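Local coordinates for major royal jelly protein 1 (Apis mellifera, PDB 5YYL) that is the most abundant protein of royal jelly, binds sterol and probably helps nourish developing bee larvae, at residues N229-D234 / I293-V298; S254-S259 / N263-S268; F40-G45 / K62-S67. One frame throughout, in Å; residues are numbered along the deposited sequence.

Overall arrangement
The three contacts lie in a beta-propeller chain. Interactions 1 and 2 are neighbours, with centres about 12 Å apart. Both reach the sheet built from residues 253-298. Interaction 2 is the hairpin that starts this sheet, and interaction 1 reaches the last strand. They touch directly: T230 OG1 of interaction 1 and Y267 OH of interaction 2 are 2.6 Å apart, probably hydrogen-bonded. Interaction 3 is remote, on the opposite side of the chain's centre. Its centre is about 36 Å from that of interaction 1 and about 29 Å from that of interaction 2. All three lie away from the sterol pocket at P364, V366, I373 and I430.

Interaction 1: residues N229-D234 / I293-V298; sequences NTFDYD and IHYEGV
In the beta-propeller, Y295 on strand 295-298 meets T230 and F231 of the loop that follows strand 225-226. The phenol ring of Y295 does most of the touching. T230 OG1 sits over one face of this ring, nearer its rim than its centre, and is 4.0 Å from Y295 CG. T230 places OG1 between its backbone N and its carbonyl carbon (chi1 64°), which turns the hydroxyl toward the tyrosine. On the opposite face, I293 CG2 lies 3.5 Å above the ring plane, again offset toward the rim. The Y295 ring is therefore held between a threonine hydroxyl and an isoleucine methyl.

F231 comes in across the outer half of the same ring. Its CZ lies 3.5 Å from Y295 CE1. The ring centroids of F231 and Y295 are 5.1 Å apart, with the planes at 75°. The approach is oblique, and the two side chains cross at about a right angle. F231 CZ also lies 3.7 Å from Y295 OH.

Strand 295-298 is the last strand of the four-stranded antiparallel sheet that begins with strand 253-258. The 229-234 loop leaves the last strand of the preceding sheet. The contact thus joins two successive propeller sheets at their outer side. No hydrogen bond crosses between the two segments, and their backbones stay apart, with the CA atoms of T230 and Y295 7.7 Å from each other. The polar end of T230 is satisfied elsewhere: OG1 is hydrogen-bonded to S228 OG and probably also to Y267 OH. The Y267 ring also meets the F231 ring. L226 of strand 225-226 packs on both F231 and Y295, and V278 of strand 275-279 touches Y295 and I293.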
ATOM      1  N   ASN A 229     -49.803  28.277 -21.555  1.00 41.85           N
ATOM      2  CA  ASN A 229     -50.206  29.115 -20.417  1.00 44.88           C
ATOM      3  C   ASN A 229     -49.403  28.742 -19.160  1.00 43.64           C
ATOM      4  O   ASN A 229     -49.225  29.573 -18.263  1.00 44.05           O
ATOM      5  CB  ASN A 229     -51.733  29.031 -20.166  1.00 48.53           C
ATOM      6  CG  ASN A 229     -52.183  27.669 -19.627  1.00 53.10           C
ATOM      7  OD1 ASN A 229     -51.951  26.624 -20.246  1.00 54.40           O
ATOM      8  ND2 ASN A 229     -52.843  27.683 -18.468  1.00 57.24           N
ATOM      9  N   THR A 230     -48.925  27.492 -19.114  1.00 41.65           N
ATOM     10  CA  THR A 230     -47.991  27.021 -18.093  1.00 39.09           C
ATOM     11  C   THR A 230     -46.621  27.704 -18.175  1.00 38.48           C
ATOM     12  O   THR A 230     -45.935  27.799 -17.160  1.00 38.77           O
ATOM     13  CB  THR A 230     -47.813  25.484 -18.149  1.00 38.05           C
ATOM     14  OG1 THR A 230     -47.211  25.095 -19.386  1.00 35.24           O
ATOM     15  CG2 THR A 230     -49.169  24.776 -17.972  1.00 37.40           C
ATOM     16  N   PHE A 231     -46.235  28.167 -19.367  1.00 37.95           N
ATOM     17  CA  PHE A 231     -45.018  28.992 -19.562  1.00 36.06           C
ATOM     18  C   PHE A 231     -45.189  30.483 -19.221  1.00 35.49           C
ATOM     19  O   PHE A 231     -44.190  31.220 -19.207  1.00 32.23           O
ATOM     20  CB  PHE A 231     -44.500  28.909 -21.010  1.00 33.32           C
ATOM     21  CG  PHE A 231     -44.213  27.527 -21.504  1.00 31.93           C
ATOM     22  CD1 PHE A 231     -44.250  26.399 -20.683  1.00 32.74           C
ATOM     23  CD2 PHE A 231     -43.872  27.368 -22.828  1.00 32.63           C
ATOM     24  CE1 PHE A 231     -43.989  25.139 -21.202  1.00 33.97           C
ATOM     25  CE2 PHE A 231     -43.610  26.117 -23.354  1.00 34.66           C
ATOM     26  CZ  PHE A 231     -43.668  24.996 -22.543  1.00 34.10           C
ATOM     27  N   ASP A 232     -46.416  30.935 -18.984  1.00 38.22           N
ATOM     28  CA  ASP A 232     -46.691  32.364 -18.796  1.00 43.53           C
ATOM     29  C   ASP A 232     -46.539  32.762 -17.338  1.00 45.51           C
ATOM     30  O   ASP A 232     -46.755  31.943 -16.439  1.00 43.65           O
ATOM     31  CB  ASP A 232     -48.104  32.731 -19.273  1.00 46.80           C
ATOM     32  CG  ASP A 232     -48.286  32.591 -20.780  1.00 51.01           C
ATOM     33  OD1 ASP A 232     -49.470  32.456 -21.197  1.00 56.77           O
ATOM     34  OD2 ASP A 232     -47.282  32.638 -21.540  1.00 48.29           O
ATOM     35  N   TYR A 233     -46.185  34.032 -17.114  1.00 48.08           N
ATOM     36  CA  TYR A 233     -46.024  34.565 -15.765  1.00 53.26           C
ATOM     37  C   TYR A 233     -47.393  34.824 -15.147  1.00 54.84           C
ATOM     38  O   TYR A 233     -48.344  35.144 -15.861  1.00 63.73           O
ATOM     39  CB  TYR A 233     -45.156  35.838 -15.764  1.00 57.33           C
ATOM     40  CG  TYR A 233     -45.867  37.172 -15.905  1.00 59.06           C
ATOM     41  CD1 TYR A 233     -46.263  37.890 -14.779  1.00 61.30           C
ATOM     42  CD2 TYR A 233     -46.114  37.733 -17.157  1.00 62.91           C
ATOM     43  CE1 TYR A 233     -46.906  39.115 -14.890  1.00 62.99           C
ATOM     44  CE2 TYR A 233     -46.749  38.970 -17.283  1.00 65.16           C
ATOM     45  CZ  TYR A 233     -47.146  39.654 -16.138  1.00 64.12           C
ATOM     46  OH  TYR A 233     -47.777  40.873 -16.208  1.00 62.88           O
ATOM     47  N   ASP A 234     -47.490  34.670 -13.826  1.00 51.67           N
ATOM     48  CA  ASP A 234     -48.714  34.948 -13.099  1.00 50.14           C
ATOM     49  C   ASP A 234     -48.527  36.263 -12.346  1.00 51.95           C
ATOM     50  O   ASP A 234     -47.615  36.367 -11.523  1.00 51.58           O
ATOM     51  CB  ASP A 234     -49.001  33.805 -12.135  1.00 49.70           C
ATOM     52  CG  ASP A 234     -50.394  33.862 -11.549  1.00 49.59           C
ATOM     53  OD1 ASP A 234     -51.021  34.948 -11.565  1.00 50.69           O
ATOM     54  OD2 ASP A 234     -50.860  32.808 -11.055  1.00 49.35           O
ATOM     55  N   ILE A 293     -49.091  19.373 -27.709  1.00 51.15           N
ATOM     56  CA  ILE A 293     -48.204  18.921 -26.618  1.00 44.53           C
ATOM     57  C   ILE A 293     -48.961  18.961 -25.287  1.00 43.36           C
ATOM     58  O   ILE A 293     -49.745  19.884 -25.020  1.00 40.12           O
ATOM     59  CB  ILE A 293     -46.959  19.816 -26.492  1.00 43.16           C
ATOM     60  CG1 ILE A 293     -46.091  19.740 -27.757  1.00 43.66           C
ATOM     61  CG2 ILE A 293     -46.134  19.463 -25.256  1.00 43.73           C
ATOM     62  CD1 ILE A 293     -45.318  18.450 -27.946  1.00 44.28           C
ATOM     63  N   HIS A 294     -48.681  17.962 -24.452  1.00 41.91           N
ATOM     64  CA  HIS A 294     -49.376  17.732 -23.191  1.00 41.90           C
ATOM     65  C   HIS A 294     -48.512  18.118 -21.974  1.00 40.28           C
ATOM     66  O   HIS A 294     -47.462  17.518 -21.738  1.00 40.87           O
ATOM     67  CB  HIS A 294     -49.741  16.247 -23.114  1.00 42.41           C
ATOM     68  CG  HIS A 294     -50.660  15.903 -21.986  1.00 42.77           C
ATOM     69  ND1 HIS A 294     -50.265  15.127 -20.917  1.00 42.72           N
ATOM     70  CD2 HIS A 294     -51.958  16.226 -21.763  1.00 44.80           C
ATOM     71  CE1 HIS A 294     -51.275  14.996 -20.073  1.00 44.98           C
ATOM     72  NE2 HIS A 294     -52.317  15.650 -20.566  1.00 45.72           N
ATOM     73  N   TYR A 295     -48.973  19.098 -21.200  1.00 37.99           N
ATOM     74  CA  TYR A 295     -48.268  19.552 -20.003  1.00 37.15           C
ATOM     75  C   TYR A 295     -48.989  19.087 -18.740  1.00 38.52           C
ATOM     76  O   TYR A 295     -50.218  19.144 -18.653  1.00 40.06           O
ATOM     77  CB  TYR A 295     -48.117  21.082 -20.030  1.00 35.41           C
ATOM     78  CG  TYR A 295     -47.481  21.615 -21.322  1.00 33.83           C
ATOM     79  CD1 TYR A 295     -46.092  21.603 -21.512  1.00 31.69           C
ATOM     80  CD2 TYR A 295     -48.272  22.119 -22.345  1.00 33.23           C
ATOM     81  CE1 TYR A 295     -45.518  22.070 -22.681  1.00 30.95           C
ATOM     82  CE2 TYR A 295     -47.707  22.592 -23.520  1.00 34.12           C
ATOM     83  CZ  TYR A 295     -46.328  22.569 -23.687  1.00 33.45           C
ATOM     84  OH  TYR A 295     -45.800  23.057 -24.873  1.00 34.56           O
ATOM     85  N   GLU A 296     -48.216  18.649 -17.745  1.00 39.89           N
ATOM     86  CA  GLU A 296     -48.754  18.050 -16.519  1.00 41.34           C
ATOM     87  C   GLU A 296     -48.374  18.916 -15.314  1.00 38.22           C
ATOM     88  O   GLU A 296     -47.841  20.008 -15.496  1.00 33.98           O
ATOM     89  CB  GLU A 296     -48.235  16.615 -16.384  1.00 45.65           C
ATOM     90  CG  GLU A 296     -48.696  15.698 -17.519  1.00 51.32           C
ATOM     91  CD  GLU A 296     -48.074  14.296 -17.483  1.00 54.90           C
ATOM     92  OE1 GLU A 296     -48.378  13.523 -16.540  1.00 57.85           O
ATOM     93  OE2 GLU A 296     -47.296  13.961 -18.414  1.00 54.01           O
ATOM     94  N   GLY A 297     -48.717  18.473 -14.108  1.00 37.63           N
ATOM     95  CA  GLY A 297     -48.293  19.139 -12.865  1.00 38.33           C
ATOM     96  C   GLY A 297     -49.382  19.932 -12.172  1.00 38.72           C
ATOM     97  O   GLY A 297     -50.320  20.393 -12.804  1.00 42.13           O
ATOM     98  N   VAL A 298     -49.250  20.094 -10.862  1.00 38.47           N
ATOM     99  CA  VAL A 298     -50.216  20.838 -10.057  1.00 36.96           C
ATOM    100  C   VAL A 298     -49.942  22.338 -10.180  1.00 37.47           C
ATOM    101  O   VAL A 298     -48.804  22.751 -10.396  1.00 37.93           O
ATOM    102  CB  VAL A 298     -50.117  20.440  -8.570  1.00 35.73           C
ATOM    103  CG1 VAL A 298     -51.214  21.109  -7.767  1.00 36.24           C
ATOM    104  CG2 VAL A 298     -50.168  18.921  -8.394  1.00 35.48           C
TER

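Interaction 2: residues S254-S259 / N263-S268; sequences SGMALS and NNLYYS
M256 carries CG beside its backbone N (chi1 -63°), and L265 carries CG opposite its own (chi1 175°). The M256 chain then bends at chi3, and its SD reaches L265 CD2, 3.8 Å away, the side chains crossing at a slant. M256 CG also rests 4.1 Å from Y267 CB. L258 and L265 form a non-hydrogen-bonded pair on one face of the sheet. The other face carries S254, A257, Y266 and S268. A257 O lies at the edge of the Y266 ring, in its plane.

Strands 253-258 and 264-269 form an antiparallel beta hairpin. A257 and Y266 bond both ways: A257 N to Y266 O at 3.0 Å, and Y266 N to A257 O at 2.9 Å. Toward the turn, S259 N donates to N264 O at 3.0 Å in a nearly straight bond (171°), and N263 N donates to S259 O. At the other end S254 N donates to S268 O at 3.3 Å, while the return bond is weak. Between these pairs G255 and M256 face Y267 alone, a beta bulge.

E332 OE1 bonds S259 OG and E332 OE2 bonds Y266 OH, so one carboxylate from outside the hairpin holds the end of 254-259 and Y266 of the next strand. The two hydroxyls probably stabilise the negative charge of E332.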
ATOM      1  N   SER A 254     -38.724  29.387 -16.239  1.00 32.48           N
ATOM      2  CA  SER A 254     -37.318  29.100 -15.930  1.00 32.25           C
ATOM      3  C   SER A 254     -37.255  27.953 -14.900  1.00 30.71           C
ATOM      4  O   SER A 254     -38.240  27.236 -14.710  1.00 31.11           O
ATOM      5  CB  SER A 254     -36.609  30.362 -15.422  1.00 32.78           C
ATOM      6  OG  SER A 254     -35.233  30.305 -15.772  1.00 34.62           O
ATOM      7  N   GLY A 255     -36.115  27.773 -14.244  1.00 29.14           N
ATOM      8  CA  GLY A 255     -35.965  26.726 -13.256  1.00 27.81           C
ATOM      9  C   GLY A 255     -36.293  25.348 -13.803  1.00 26.69           C
ATOM     10  O   GLY A 255     -37.059  24.602 -13.202  1.00 25.97           O
ATOM     11  N   MET A 256     -35.699  24.999 -14.937  1.00 25.24           N
ATOM     12  CA  MET A 256     -35.920  23.685 -15.526  1.00 25.14           C
ATOM     13  C   MET A 256     -35.046  22.606 -14.875  1.00 25.00           C
ATOM     14  O   MET A 256     -33.999  22.901 -14.310  1.00 23.85           O
ATOM     15  CB  MET A 256     -35.674  23.730 -17.025  1.00 25.35           C
ATOM     16  CG  MET A 256     -36.638  24.647 -17.761  1.00 26.11           C
ATOM     17  SD  MET A 256     -36.776  24.185 -19.505  1.00 26.86           S
ATOM     18  CE  MET A 256     -35.074  24.319 -20.035  1.00 26.06           C
ATOM     19  N   ALA A 257     -35.501  21.359 -14.984  1.00 25.30           N
ATOM     20  CA  ALA A 257     -34.784  20.195 -14.474  1.00 24.94           C
ATOM     21  C   ALA A 257     -35.335  18.908 -15.058  1.00 25.46           C
ATOM     22  O   ALA A 257     -36.487  18.563 -14.821  1.00 24.92           O
ATOM     23  CB  ALA A 257     -34.882  20.129 -12.967  1.00 25.04           C
ATOM     24  N   LEU A 258     -34.489  18.195 -15.791  1.00 26.49           N
ATOM     25  CA  LEU A 258     -34.841  16.933 -16.416  1.00 26.19           C
ATOM     26  C   LEU A 258     -34.621  15.783 -15.449  1.00 26.51           C
ATOM     27  O   LEU A 258     -33.542  15.653 -14.888  1.00 27.66           O
ATOM     28  CB  LEU A 258     -33.963  16.736 -17.651  1.00 25.96           C
ATOM     29  CG  LEU A 258     -34.270  15.574 -18.580  1.00 26.35           C
ATOM     30  CD1 LEU A 258     -35.665  15.721 -19.164  1.00 26.87           C
ATOM     31  CD2 LEU A 258     -33.226  15.584 -19.681  1.00 26.12           C
ATOM     32  N   SER A 259     -35.643  14.954 -15.246  1.00 27.86           N
ATOM     33  CA  SER A 259     -35.500  13.723 -14.453  1.00 28.13           C
ATOM     34  C   SER A 259     -34.794  12.663 -15.281  1.00 30.03           C
ATOM     35  O   SER A 259     -35.309  12.277 -16.329  1.00 31.01           O
ATOM     36  CB  SER A 259     -36.854  13.185 -14.011  1.00 27.57           C
ATOM     37  OG  SER A 259     -36.733  11.877 -13.481  1.00 27.04           O
ATOM     38  N   ASN A 263     -37.856  11.085 -17.404  1.00 33.62           N
ATOM     39  CA  ASN A 263     -37.819  11.955 -18.593  1.00 34.97           C
ATOM     40  C   ASN A 263     -38.793  13.151 -18.552  1.00 33.51           C
ATOM     41  O   ASN A 263     -39.045  13.787 -19.578  1.00 31.97           O
ATOM     42  CB  ASN A 263     -38.015  11.142 -19.890  1.00 38.15           C
ATOM     43  CG  ASN A 263     -36.995  10.035 -20.037  1.00 40.89           C
ATOM     44  OD1 ASN A 263     -35.987  10.222 -20.701  1.00 46.86           O
ATOM     45  ND2 ASN A 263     -37.234   8.888 -19.397  1.00 41.93           N
ATOM     46  N   ASN A 264     -39.326  13.474 -17.376  1.00 32.22           N
ATOM     47  CA  ASN A 264     -40.116  14.698 -17.207  1.00 30.39           C
ATOM     48  C   ASN A 264     -39.185  15.886 -17.079  1.00 27.43           C
ATOM     49  O   ASN A 264     -38.271  15.860 -16.270  1.00 26.65           O
ATOM     50  CB  ASN A 264     -40.978  14.616 -15.969  1.00 31.17           C
ATOM     51  CG  ASN A 264     -41.991  13.514 -16.047  1.00 32.89           C
ATOM     52  OD1 ASN A 264     -42.570  13.240 -17.113  1.00 34.12           O
ATOM     53  ND2 ASN A 264     -42.233  12.880 -14.915  1.00 34.30           N
ATOM     54  N   LEU A 265     -39.401  16.903 -17.905  1.00 25.52           N
ATOM     55  CA  LEU A 265     -38.730  18.192 -17.761  1.00 23.74           C
ATOM     56  C   LEU A 265     -39.604  19.067 -16.861  1.00 23.04           C
ATOM     57  O   LEU A 265     -40.594  19.653 -17.313  1.00 20.57           O
ATOM     58  CB  LEU A 265     -38.538  18.844 -19.130  1.00 23.69           C
ATOM     59  CG  LEU A 265     -37.967  20.253 -19.158  1.00 24.66           C
ATOM     60  CD1 LEU A 265     -36.551  20.236 -18.608  1.00 25.94           C
ATOM     61  CD2 LEU A 265     -38.016  20.775 -20.579  1.00 24.98           C
ATOM     62  N   TYR A 266     -39.247  19.122 -15.576  1.00 23.08           N
ATOM     63  CA  TYR A 266     -39.957  19.960 -14.598  1.00 23.07           C
ATOM     64  C   TYR A 266     -39.582  21.414 -14.805  1.00 22.50           C
ATOM     65  O   TYR A 266     -38.462  21.698 -15.209  1.00 21.92           O
ATOM     66  CB  TYR A 266     -39.642  19.539 -13.167  1.00 23.15           C
ATOM     67  CG  TYR A 266     -40.111  18.145 -12.847  1.00 23.80           C
ATOM     68  CD1 TYR A 266     -41.404  17.909 -12.388  1.00 24.52           C
ATOM     69  CD2 TYR A 266     -39.262  17.068 -13.002  1.00 23.38           C
ATOM     70  CE1 TYR A 266     -41.844  16.623 -12.108  1.00 24.37           C
ATOM     71  CE2 TYR A 266     -39.674  15.787 -12.712  1.00 24.06           C
ATOM     72  CZ  TYR A 266     -40.959  15.563 -12.267  1.00 24.81           C
ATOM     73  OH  TYR A 266     -41.360  14.278 -11.997  1.00 25.39           O
ATOM     74  N   TYR A 267     -40.521  22.313 -14.533  1.00 22.66           N
ATOM     75  CA  TYR A 267     -40.322  23.749 -14.692  1.00 24.21           C
ATOM     76  C   TYR A 267     -41.412  24.512 -13.954  1.00 24.16           C
ATOM     77  O   TYR A 267     -42.325  23.900 -13.410  1.00 23.72           O
ATOM     78  CB  TYR A 267     -40.342  24.147 -16.168  1.00 25.17           C
ATOM     79  CG  TYR A 267     -41.684  23.949 -16.835  1.00 27.49           C
ATOM     80  CD1 TYR A 267     -42.589  24.999 -16.955  1.00 29.07           C
ATOM     81  CD2 TYR A 267     -42.054  22.699 -17.347  1.00 28.98           C
ATOM     82  CE1 TYR A 267     -43.819  24.807 -17.573  1.00 30.52           C
ATOM     83  CE2 TYR A 267     -43.277  22.496 -17.963  1.00 28.46           C
ATOM     84  CZ  TYR A 267     -44.151  23.546 -18.078  1.00 30.39           C
ATOM     85  OH  TYR A 267     -45.367  23.349 -18.693  1.00 33.05           O
ATOM     86  N   SER A 268     -41.310  25.837 -13.950  1.00 23.76           N
ATOM     87  CA  SER A 268     -42.394  26.698 -13.501  1.00 24.03           C
ATOM     88  C   SER A 268     -42.120  28.127 -13.904  1.00 25.01           C
ATOM     89  O   SER A 268     -40.971  28.507 -14.055  1.00 26.19           O
ATOM     90  CB  SER A 268     -42.551  26.627 -11.993  1.00 24.68           C
ATOM     91  OG  SER A 268     -41.353  26.963 -11.330  1.00 25.45           O
TER

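Interaction 3: residues F40-G45 / K62-S67; sequences FDYDFG and KNNYPS
Y42 OH donates a hydrogen bond to N64 OD1, with the two atoms 2.5 Å apart. The side chains come from opposite directions. OD1 lies at the edge of the Y42 ring, in the ring plane, while the ring and amide planes are turned 62° apart. The donor sits only 16° from the carbonyl plane of the amide. N64 has CG beside its backbone N (chi1 -76°), which puts the amide beside the phenol. Nearby, F40 CB packs on N64 CB at 4.0 Å. The F40 ring goes on to P66, with F40 CE2 3.8 Å from P66 CG, and the F40 and P66 side chains cross at about a right angle.

The next shell sets these groups in place. Y42 N donates to D41 OD1 at 2.6 Å. The F40 ring stacks on W37, and the backbone O of F40 is hydrogen-bonded to Y59 OH. V78 of strand 75-81 packs against F40, and M80 of the same strand against Y42 and N64. The contact thus fastens the segment between strand 33-37 and helix 47-56 to the entry of strand 65-72, the first strand of its four-stranded antiparallel sheet.

The amide of N64 is gripped at both ends. OD1 accepts from Y42, and ND2 is hydrogen-bonded to G85 O. One end accepts and the other donates, so the two bonds support this orientation of the amide, and its buried polar atoms are satisfied.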
ATOM      1  N   PHE A  40     -16.372  38.687  -6.621  1.00 35.30           N
ATOM      2  CA  PHE A  40     -15.582  37.935  -7.563  1.00 37.66           C
ATOM      3  C   PHE A  40     -14.417  38.760  -8.054  1.00 41.63           C
ATOM      4  O   PHE A  40     -14.491  39.983  -8.117  1.00 42.66           O
ATOM      5  CB  PHE A  40     -16.441  37.431  -8.724  1.00 37.04           C
ATOM      6  CG  PHE A  40     -17.331  36.300  -8.333  1.00 36.01           C
ATOM      7  CD1 PHE A  40     -16.882  34.987  -8.441  1.00 34.63           C
ATOM      8  CD2 PHE A  40     -18.598  36.544  -7.795  1.00 34.09           C
ATOM      9  CE1 PHE A  40     -17.692  33.938  -8.064  1.00 32.92           C
ATOM     10  CE2 PHE A  40     -19.407  35.496  -7.411  1.00 32.54           C
ATOM     11  CZ  PHE A  40     -18.954  34.194  -7.545  1.00 32.54           C
ATOM     12  N   ASP A  41     -13.342  38.051  -8.379  1.00 47.48           N
ATOM     13  CA  ASP A  41     -12.113  38.613  -8.897  1.00 50.12           C
ATOM     14  C   ASP A  41     -11.506  37.532  -9.776  1.00 52.27           C
ATOM     15  O   ASP A  41     -11.886  36.368  -9.661  1.00 55.33           O
ATOM     16  CB  ASP A  41     -11.182  38.975  -7.736  1.00 52.97           C
ATOM     17  CG  ASP A  41     -10.009  39.851  -8.163  1.00 56.22           C
ATOM     18  OD1 ASP A  41      -9.822  40.087  -9.383  1.00 54.95           O
ATOM     19  OD2 ASP A  41      -9.267  40.307  -7.262  1.00 60.09           O
ATOM     20  N   TYR A  42     -10.583  37.910 -10.656  1.00 53.25           N
ATOM     21  CA  TYR A  42     -10.043  36.993 -11.653  1.00 54.93           C
ATOM     22  C   TYR A  42      -8.509  36.869 -11.595  1.00 61.92           C
ATOM     23  O   TYR A  42      -7.825  37.713 -11.030  1.00 63.44           O
ATOM     24  CB  TYR A  42     -10.500  37.430 -13.047  1.00 51.56           C
ATOM     25  CG  TYR A  42     -12.009  37.502 -13.212  1.00 48.25           C
ATOM     26  CD1 TYR A  42     -12.692  36.582 -14.011  1.00 47.02           C
ATOM     27  CD2 TYR A  42     -12.756  38.490 -12.572  1.00 45.93           C
ATOM     28  CE1 TYR A  42     -14.071  36.653 -14.157  1.00 45.32           C
ATOM     29  CE2 TYR A  42     -14.128  38.556 -12.707  1.00 44.19           C
ATOM     30  CZ  TYR A  42     -14.781  37.642 -13.496  1.00 43.50           C
ATOM     31  OH  TYR A  42     -16.140  37.737 -13.618  1.00 41.38           O
ATOM     32  N   ASP A  43      -7.993  35.794 -12.187  1.00 67.65           N
ATOM     33  CA  ASP A  43      -6.564  35.596 -12.428  1.00 70.22           C
ATOM     34  C   ASP A  43      -6.228  36.199 -13.795  1.00 69.94           C
ATOM     35  O   ASP A  43      -6.210  35.530 -14.848  1.00 59.87           O
ATOM     36  CB  ASP A  43      -6.203  34.096 -12.360  1.00 75.33           C
ATOM     37  CG  ASP A  43      -4.694  33.815 -12.493  1.00 74.96           C
ATOM     38  OD1 ASP A  43      -4.130  34.030 -13.583  1.00 77.33           O
ATOM     39  OD2 ASP A  43      -4.069  33.303 -11.519  1.00 68.91           O
ATOM     40  N   PHE A  44      -5.935  37.494 -13.754  1.00 74.42           N
ATOM     41  CA  PHE A  44      -5.454  38.226 -14.920  1.00 75.71           C
ATOM     42  C   PHE A  44      -4.001  37.866 -15.281  1.00 80.39           C
ATOM     43  O   PHE A  44      -3.605  37.994 -16.441  1.00 78.43           O
ATOM     44  CB  PHE A  44      -5.571  39.716 -14.678  1.00 73.63           C
ATOM     45  CG  PHE A  44      -6.986  40.218 -14.562  1.00 70.87           C
ATOM     46  CD1 PHE A  44      -7.534  40.539 -13.316  1.00 69.39           C
ATOM     47  CD2 PHE A  44      -7.759  40.423 -15.698  1.00 65.89           C
ATOM     48  CE1 PHE A  44      -8.838  41.027 -13.215  1.00 67.31           C
ATOM     49  CE2 PHE A  44      -9.065  40.890 -15.600  1.00 62.10           C
ATOM     50  CZ  PHE A  44      -9.600  41.205 -14.365  1.00 62.94           C
ATOM     51  N   GLY A  45      -3.229  37.394 -14.298  1.00 86.44           N
ATOM     52  CA  GLY A  45      -1.792  37.097 -14.447  1.00 89.83           C
ATOM     53  C   GLY A  45      -1.039  37.558 -13.205  1.00 93.83           C
ATOM     54  O   GLY A  45      -0.706  36.768 -12.311  1.00 96.18           O
ATOM     55  N   LYS A  62     -17.992  45.349  -8.416  1.00 47.00           N
ATOM     56  CA  LYS A  62     -19.382  45.574  -7.993  1.00 48.07           C
ATOM     57  C   LYS A  62     -20.436  45.062  -8.987  1.00 46.02           C
ATOM     58  O   LYS A  62     -21.611  44.994  -8.637  1.00 50.31           O
ATOM     59  CB  LYS A  62     -19.627  47.068  -7.702  1.00 49.88           C
ATOM     60  CG  LYS A  62     -18.939  47.591  -6.443  1.00 52.28           C
ATOM     61  CD  LYS A  62     -19.326  49.035  -6.108  1.00 53.65           C
ATOM     62  CE  LYS A  62     -18.278  50.050  -6.552  1.00 55.63           C
ATOM     63  NZ  LYS A  62     -17.952  49.975  -8.009  1.00 56.75           N
ATOM     64  N   ASN A  63     -20.032  44.712 -10.209  1.00 43.63           N
ATOM     65  CA  ASN A  63     -20.968  44.263 -11.246  1.00 42.98           C
ATOM     66  C   ASN A  63     -20.820  42.790 -11.633  1.00 41.96           C
ATOM     67  O   ASN A  63     -21.254  42.395 -12.717  1.00 41.23           O
ATOM     68  CB  ASN A  63     -20.801  45.125 -12.512  1.00 43.22           C
ATOM     69  CG  ASN A  63     -20.893  46.616 -12.240  1.00 41.49           C
ATOM     70  OD1 ASN A  63     -21.451  47.066 -11.229  1.00 39.84           O
ATOM     71  ND2 ASN A  63     -20.343  47.395 -13.157  1.00 40.77           N
ATOM     72  N   ASN A  64     -20.222  41.973 -10.766  1.00 40.10           N
ATOM     73  CA  ASN A  64     -20.018  40.558 -11.079  1.00 37.66           C
ATOM     74  C   ASN A  64     -20.998  39.711 -10.291  1.00 35.64           C
ATOM     75  O   ASN A  64     -20.941  39.661  -9.062  1.00 33.92           O
ATOM     76  CB  ASN A  64     -18.575  40.146 -10.829  1.00 38.32           C
ATOM     77  CG  ASN A  64     -17.648  40.632 -11.927  1.00 36.76           C
ATOM     78  OD1 ASN A  64     -17.187  39.857 -12.765  1.00 32.62           O
ATOM     79  ND2 ASN A  64     -17.406  41.935 -11.950  1.00 37.95           N
ATOM     80  N   TYR A  65     -21.921  39.088 -11.017  1.00 35.70           N
ATOM     81  CA  TYR A  65     -23.017  38.325 -10.437  1.00 36.53           C
ATOM     82  C   TYR A  65     -23.033  36.945 -11.085  1.00 33.99           C
ATOM     83  O   TYR A  65     -23.014  36.834 -12.329  1.00 34.01           O
ATOM     84  CB  TYR A  65     -24.360  39.011 -10.672  1.00 41.09           C
ATOM     85  CG  TYR A  65     -24.380  40.487 -10.335  1.00 47.58           C
ATOM     86  CD1 TYR A  65     -24.302  40.926  -9.008  1.00 48.92           C
ATOM     87  CD2 TYR A  65     -24.473  41.457 -11.351  1.00 51.70           C
ATOM     88  CE1 TYR A  65     -24.320  42.278  -8.699  1.00 50.28           C
ATOM     89  CE2 TYR A  65     -24.493  42.812 -11.050  1.00 53.48           C
ATOM     90  CZ  TYR A  65     -24.411  43.218  -9.727  1.00 54.59           C
ATOM     91  OH  TYR A  65     -24.424  44.567  -9.433  1.00 59.96           O
ATOM     92  N   PRO A  66     -23.052  35.887 -10.257  1.00 30.08           N
ATOM     93  CA  PRO A  66     -22.965  34.548 -10.826  1.00 28.44           C
ATOM     94  C   PRO A  66     -24.324  34.039 -11.282  1.00 26.38           C
ATOM     95  O   PRO A  66     -25.319  34.251 -10.612  1.00 26.72           O
ATOM     96  CB  PRO A  66     -22.412  33.717  -9.665  1.00 29.31           C
ATOM     97  CG  PRO A  66     -22.913  34.413  -8.438  1.00 29.63           C
ATOM     98  CD  PRO A  66     -23.145  35.863  -8.783  1.00 28.86           C
ATOM     99  N   SER A  67     -24.344  33.383 -12.423  1.00 26.28           N
ATOM    100  CA  SER A  67     -25.558  32.849 -13.010  1.00 27.55           C
ATOM    101  C   SER A  67     -25.677  31.340 -12.761  1.00 27.31           C
ATOM    102  O   SER A  67     -26.725  30.872 -12.328  1.00 26.45           O
ATOM    103  CB  SER A  67     -25.572  33.146 -14.509  1.00 29.08           C
ATOM    104  OG  SER A  67     -26.745  32.641 -15.113  1.00 32.87           O
TER